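Local coordinates for fibronectin type-III domain-containing protein (Caldanaerobacter subterraneus subsp. tengcongensis, PDB 7JGU) that is of unknown function but contains this fibronectin type III domain, a heat-stable beta-sandwich module of a longer bacterial protein that probably serves a structural role, at residues 8-13 and 83-88; 35-40 and 69-74. All blocks are in the same frame, centred on the assembly; numbering follows the deposited sequence.

Interaction 1: residues 8-13 and 83-88; sequences VGFWVE and VTASST
With CG anti to the backbone N (chi1 -179°), Phe10 sends its ring toward strand 83-88, and Val12, with CG1 likewise anti (chi1 178°), spreads its two methyls over Ala85 and Ser87. Ala85 CB lies over one face of the Phe10 ring, shifted toward the rim, in a CH-pi contact 3.9 Å from the centroid. From the other side of the ring plane, Val83 CG2 reaches Phe10 CD2 at 3.8 Å. Val12 CG2 meets Ala85 CB at 3.7 Å, so the Ala85 methyl touches both Phe10 and Val12. Further along, Val12 CG1 presses on Ser87 CB at 3.5 Å, tighter than usual for two carbons. No direct hydrogen bond joins the segments, whose strands run nearly parallel, 19° apart. Two waters bridge them instead: one donates to Phe10 O and Thr84 O, the other accepts from Val12 N (2.9 Å) and donates to Ser86 O. Trp11 and Glu13 turn away, and their backbones pair with strand 21-25. Two edge strands of different sheets, 11-15 and 78-88, thus close one side of the sandwich through the Phe10 ring, short aliphatic side chains and two bridging waters, as in the fibronectin type III fold.

Interaction 2: residues 35-40 and 69-74; sequences YEIYLV and FALIAV. Unlike the reference sequence in segment 69-74: Ile72 (reference Arg).
Four backbone hydrogen bonds lace strands 35-40 and 69-74 together, two in each hydrogen-bonded pair. Tyr38 N donates to Ala70 O at 2.8 Å and Ala70 N returns the bond to Tyr38 O; Glu36 N gives to Ile72 O at 3.0 Å and Ile72 N to Glu36 O. All four are nearly straight, with N-H...O angles of 160° to 166°, and the donors lie in the carbonyl planes. CA-H...O contacts supplement them, among them Tyr35 CA to Ile72 O at 3.2 Å. On the face of Tyr35, Ile37 and Leu39, Ile37 and Leu71 lie side by side, CG1 to CD1 at 4.0 Å, while Leu39 CD1 crosses obliquely to Phe69 CE1 at 3.9 Å. Tyr35, its CG anti to the carbonyl carbon, lays CE2 against Ala73 CB at 3.9 Å and touches Leu71 CD1 with CB. An alanine here would remove the ring and its contact with Ala73, and would probably loosen the packing at this end of the core. On the other face, Ile72, an isoleucine where the reference sequence has arginine, holds CG1 in the crowded position between N and carbonyl carbon (chi1 42°). This brings CG1 against Glu36 CB (3.8 Å) and to the edge of the Tyr38 ring; Ala70 O also lies at that edge, in plane. The two strands are the central pair of a four-stranded antiparallel sheet, flanked by strand 44-51 beside 34-41 and strand 78-88 beside 66-75. Ile37 and Phe69 pack across the sandwich on Leu24 of strand 21-25, and the Tyr35 ring meets that of Trp26.

How the interactions relate
Interaction 2 is nested in the loop that interaction 1 closes, and the two centres lie 10 Å apart. Their common element is the hairpin of strands 66-75 and 78-88: probable hydrogen bonds run from Leu71 N to Val83 O at 2.8 Å and from Phe69 N to Ala85 O at 2.9 Å. Residues 83-88 therefore bond edge-on to strand 66-75 and turn Val83, Ala85 and Ser87 toward residues 8-13. Phe10 joins the contacts directly, its CE2 standing 3.6 Å from Phe69 O. Interaction 2 is in-sheet pairing, interaction 1 a seam between sheets. Pentaethylene glycol, probably from crystallisation, lies about 3 Å from the side chain of Tyr38.

Interaction 1: residues 8-13 and 83-88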
loop_
_atom_site.group_PDB
_atom_site.type_symbol
_atom_site.label_atom_id
_atom_site.label_comp_id
_atom_site.label_asym_id
_atom_site.label_seq_id
_atom_site.Cartn_x
_atom_site.Cartn_y
_atom_site.Cartn_z
ATOM N N VAL A 8 -7.898 -7.156 -1.316
ATOM C CA VAL A 8 -9.088 -6.340 -1.141
ATOM C C VAL A 8 -8.983 -5.656 0.211
ATOM O O VAL A 8 -8.077 -5.929 1.000
ATOM C CB VAL A 8 -10.397 -7.142 -1.295
ATOM C CG1 VAL A 8 -10.500 -7.696 -2.718
ATOM C CG2 VAL A 8 -10.475 -8.270 -0.285
ATOM N N GLY A 9 -9.915 -4.751 0.471
ATOM C CA GLY A 9 -9.868 -4.010 1.713
ATOM C C GLY A 9 -8.610 -3.188 1.884
ATOM O O GLY A 9 -8.127 -3.041 3.010
ATOM N N PHE A 10 -8.060 -2.657 0.797
ATOM C CA PHE A 10 -6.830 -1.864 0.858
ATOM C C PHE A 10 -7.218 -0.458 1.278
ATOM O O PHE A 10 -7.917 0.246 0.540
ATOM C CB PHE A 10 -6.148 -1.848 -0.503
ATOM C CG PHE A 10 -4.856 -1.079 -0.556
ATOM C CD1 PHE A 10 -4.056 -0.948 0.552
ATOM C CD2 PHE A 10 -4.443 -0.518 -1.743
ATOM C CE1 PHE A 10 -2.855 -0.235 0.460
ATOM C CE2 PHE A 10 -3.273 0.180 -1.829
ATOM C CZ PHE A 10 -2.477 0.294 -0.738
ATOM N N TRP A 11 -6.805 -0.069 2.471
ATOM C CA TRP A 11 -7.161 1.203 3.071
ATOM C C TRP A 11 -5.905 1.937 3.498
ATOM O O TRP A 11 -4.939 1.333 3.958
ATOM C CB TRP A 11 -8.029 0.967 4.301
ATOM C CG TRP A 11 -9.287 0.202 3.988
ATOM C CD1 TRP A 11 -10.033 0.273 2.843
ATOM C CD2 TRP A 11 -9.934 -0.765 4.819
ATOM N NE1 TRP A 11 -11.096 -0.579 2.914
ATOM C CE2 TRP A 11 -11.059 -1.244 4.115
ATOM C CE3 TRP A 11 -9.661 -1.289 6.086
ATOM C CZ2 TRP A 11 -11.922 -2.199 4.643
ATOM C CZ3 TRP A 11 -10.512 -2.247 6.607
ATOM C CH2 TRP A 11 -11.633 -2.692 5.890
ATOM N N VAL A 12 -5.954 3.254 3.377
ATOM C CA VAL A 12 -4.871 4.130 3.780
ATOM C C VAL A 12 -5.435 4.967 4.912
ATOM O O VAL A 12 -6.410 5.698 4.713
ATOM C CB VAL A 12 -4.405 5.000 2.609
ATOM C CG1 VAL A 12 -3.305 5.956 3.038
ATOM C CG2 VAL A 12 -3.929 4.138 1.453
ATOM N N GLU A 13 -4.854 4.835 6.097
ATOM C CA GLU A 13 -5.435 5.347 7.323
ATOM C C GLU A 13 -4.503 6.358 7.968
ATOM O O GLU A 13 -3.277 6.241 7.907
ATOM C CB GLU A 13 -5.721 4.203 8.311
ATOM C CG GLU A 13 -6.822 3.250 7.848
ATOM C CD GLU A 13 -6.813 1.940 8.607
ATOM O OE1 GLU A 13 -6.137 1.871 9.654
ATOM O OE2 GLU A 13 -7.475 0.979 8.155
ATOM N N VAL A 83 -3.982 -2.964 -7.033
ATOM C CA VAL A 83 -5.112 -2.248 -6.450
ATOM C C VAL A 83 -4.573 -0.974 -5.826
ATOM O O VAL A 83 -3.441 -0.938 -5.355
ATOM C CB VAL A 83 -5.882 -3.081 -5.412
ATOM C CG1 VAL A 83 -6.350 -4.341 -6.053
ATOM C CG2 VAL A 83 -5.025 -3.393 -4.208
ATOM N N THR A 84 -5.377 0.082 -5.848
ATOM C CA THR A 84 -4.939 1.369 -5.315
ATOM C C THR A 84 -5.855 1.869 -4.209
ATOM O O THR A 84 -7.011 1.471 -4.099
ATOM C CB THR A 84 -4.798 2.446 -6.404
ATOM O OG1 THR A 84 -6.074 2.678 -7.014
ATOM C CG2 THR A 84 -3.771 2.045 -7.453
ATOM N N ALA A 85 -5.312 2.779 -3.409
ATOM C CA ALA A 85 -6.060 3.424 -2.344
ATOM C C ALA A 85 -5.363 4.737 -2.030
ATOM O O ALA A 85 -4.172 4.894 -2.286
ATOM C CB ALA A 85 -6.127 2.557 -1.090
ATOM N N SER A 86 -6.114 5.667 -1.442
ATOM C CA SER A 86 -5.607 7.006 -1.208
ATOM C C SER A 86 -6.019 7.499 0.167
ATOM O O SER A 86 -7.025 7.072 0.720
ATOM C CB SER A 86 -6.197 8.013 -2.214
ATOM O OG SER A 86 -5.833 7.709 -3.538
ATOM N N SER A 87 -5.250 8.457 0.684
ATOM C CA SER A 87 -5.683 9.278 1.807
ATOM C C SER A 87 -4.825 10.538 1.828
ATOM O O SER A 87 -3.986 10.758 0.958
ATOM C CB SER A 87 -5.641 8.550 3.150
ATOM O OG SER A 87 -6.345 9.307 4.131
ATOM N N THR A 88 -5.049 11.371 2.819
ATOM C CA THR A 88 -4.280 12.593 2.939
ATOM C C THR A 88 -3.648 12.674 4.318
ATOM O O THR A 88 -4.131 12.086 5.288
ATOM C CB THR A 88 -5.131 13.851 2.701
ATOM O OG1 THR A 88 -5.958 14.089 3.842
ATOM C CG2 THR A 88 -5.992 13.702 1.450
HETATM O O HOH W 1 -8.708 0.132 -2.209
HETATM O O HOH W 2 -7.970 4.567 1.721
#

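Interaction 2: residues 35-40 and 69-74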
loop_
_atom_site.group_PDB
_atom_site.type_symbol
_atom_site.label_atom_id
_atom_site.label_comp_id
_atom_site.label_asym_id
_atom_site.label_seq_id
_atom_site.Cartn_x
_atom_site.Cartn_y
_atom_site.Cartn_z
ATOM N N TYR A 35 3.700 -8.959 -0.194
ATOM C CA TYR A 35 3.013 -7.844 -0.810
ATOM C C TYR A 35 4.038 -6.766 -1.119
ATOM O O TYR A 35 5.025 -6.621 -0.397
ATOM C CB TYR A 35 1.948 -7.277 0.134
ATOM C CG TYR A 35 0.968 -8.301 0.622
ATOM C CD1 TYR A 35 1.227 -9.051 1.757
ATOM C CD2 TYR A 35 -0.199 -8.550 -0.066
ATOM C CE1 TYR A 35 0.327 -10.022 2.206
ATOM C CE2 TYR A 35 -1.102 -9.510 0.376
ATOM C CZ TYR A 35 -0.833 -10.243 1.505
ATOM O OH TYR A 35 -1.728 -11.203 1.946
ATOM N N GLU A 36 3.785 -6.019 -2.186
ATOM C CA GLU A 36 4.662 -4.928 -2.579
ATOM C C GLU A 36 3.839 -3.667 -2.761
ATOM O O GLU A 36 2.766 -3.703 -3.362
ATOM C CB GLU A 36 5.422 -5.257 -3.864
ATOM C CG GLU A 36 6.642 -4.393 -4.106
ATOM C CD GLU A 36 7.632 -4.995 -5.076
ATOM O OE1 GLU A 36 7.480 -6.174 -5.468
ATOM O OE2 GLU A 36 8.577 -4.278 -5.452
ATOM N N ILE A 37 4.338 -2.572 -2.214
ATOM C CA ILE A 37 3.664 -1.291 -2.202
ATOM C C ILE A 37 4.449 -0.300 -3.029
ATOM O O ILE A 37 5.672 -0.196 -2.901
ATOM C CB ILE A 37 3.589 -0.775 -0.751
ATOM C CG1 ILE A 37 2.935 -1.804 0.164
ATOM C CG2 ILE A 37 2.923 0.589 -0.709
ATOM C CD1 ILE A 37 3.236 -1.535 1.633
ATOM N N TYR A 38 3.715 0.494 -3.795
ATOM C CA TYR A 38 4.253 1.556 -4.629
ATOM C C TYR A 38 3.529 2.857 -4.324
ATOM O O TYR A 38 2.345 2.864 -4.002
ATOM C CB TYR A 38 4.049 1.236 -6.109
ATOM C CG TYR A 38 4.717 -0.049 -6.531
ATOM C CD1 TYR A 38 4.101 -1.267 -6.307
ATOM C CD2 TYR A 38 5.957 -0.037 -7.143
ATOM C CE1 TYR A 38 4.710 -2.444 -6.678
ATOM C CE2 TYR A 38 6.578 -1.219 -7.533
ATOM C CZ TYR A 38 5.944 -2.417 -7.293
ATOM O OH TYR A 38 6.522 -3.599 -7.679
ATOM N N LEU A 39 4.252 3.957 -4.467
ATOM C CA LEU A 39 3.680 5.288 -4.467
ATOM C C LEU A 39 3.298 5.655 -5.891
ATOM O O LEU A 39 4.092 5.495 -6.818
ATOM C CB LEU A 39 4.727 6.273 -3.956
ATOM C CG LEU A 39 4.294 7.729 -3.981
ATOM C CD1 LEU A 39 3.200 7.950 -2.971
ATOM C CD2 LEU A 39 5.470 8.645 -3.700
ATOM N N VAL A 40 2.092 6.156 -6.068
ATOM C CA VAL A 40 1.646 6.664 -7.357
ATOM C C VAL A 40 2.061 8.131 -7.399
ATOM O O VAL A 40 1.519 8.959 -6.667
ATOM C CB VAL A 40 0.135 6.480 -7.531
ATOM C CG1 VAL A 40 -0.288 6.892 -8.915
ATOM C CG2 VAL A 40 -0.249 5.034 -7.260
ATOM N N PHE A 69 -1.480 5.045 -3.265
ATOM C CA PHE A 69 -0.594 3.894 -3.250
ATOM C C PHE A 69 -1.177 2.772 -4.084
ATOM O O PHE A 69 -2.382 2.653 -4.216
ATOM C CB PHE A 69 -0.362 3.398 -1.822
ATOM C CG PHE A 69 0.245 4.433 -0.921
ATOM C CD1 PHE A 69 1.613 4.607 -0.889
ATOM C CD2 PHE A 69 -0.548 5.270 -0.152
ATOM C CE1 PHE A 69 2.183 5.580 -0.085
ATOM C CE2 PHE A 69 0.024 6.241 0.651
ATOM C CZ PHE A 69 1.380 6.383 0.688
ATOM N N ALA A 70 -0.293 1.944 -4.616
ATOM C CA ALA A 70 -0.648 0.743 -5.359
ATOM C C ALA A 70 -0.070 -0.460 -4.635
ATOM O O ALA A 70 1.031 -0.403 -4.098
ATOM C CB ALA A 70 -0.149 0.792 -6.792
ATOM N N LEU A 71 -0.825 -1.542 -4.612
ATOM C CA LEU A 71 -0.490 -2.749 -3.875
ATOM C C LEU A 71 -0.666 -3.947 -4.783
ATOM O O LEU A 71 -1.622 -4.008 -5.553
ATOM C CB LEU A 71 -1.454 -2.879 -2.706
ATOM C CG LEU A 71 -1.365 -4.107 -1.831
ATOM C CD1 LEU A 71 -0.128 -4.094 -0.956
ATOM C CD2 LEU A 71 -2.618 -4.188 -0.961
ATOM N N ILE A 72 0.285 -4.878 -4.696
ATOM C CA ILE A 72 0.167 -6.192 -5.318
ATOM C C ILE A 72 0.472 -7.266 -4.288
ATOM O O ILE A 72 1.207 -7.043 -3.319
ATOM C CB ILE A 72 1.089 -6.389 -6.529
ATOM C CG1 ILE A 72 2.481 -5.803 -6.270
ATOM C CG2 ILE A 72 0.479 -5.749 -7.725
ATOM C CD1 ILE A 72 3.565 -6.340 -7.206
ATOM N N ALA A 73 -0.064 -8.459 -4.541
ATOM C CA ALA A 73 0.328 -9.663 -3.827
ATOM C C ALA A 73 1.197 -10.482 -4.774
ATOM O O ALA A 73 0.965 -10.492 -5.979
ATOM C CB ALA A 73 -0.896 -10.475 -3.442
ATOM N N VAL A 74 2.172 -11.197 -4.217
ATOM C CA VAL A 74 3.172 -11.888 -5.025
ATOM C C VAL A 74 3.413 -13.284 -4.468
ATOM O O VAL A 74 3.428 -13.494 -3.250
ATOM C CB VAL A 74 4.491 -11.096 -5.020
ATOM C CG1 VAL A 74 5.469 -11.694 -6.007
ATOM C CG2 VAL A 74 4.254 -9.627 -5.331
#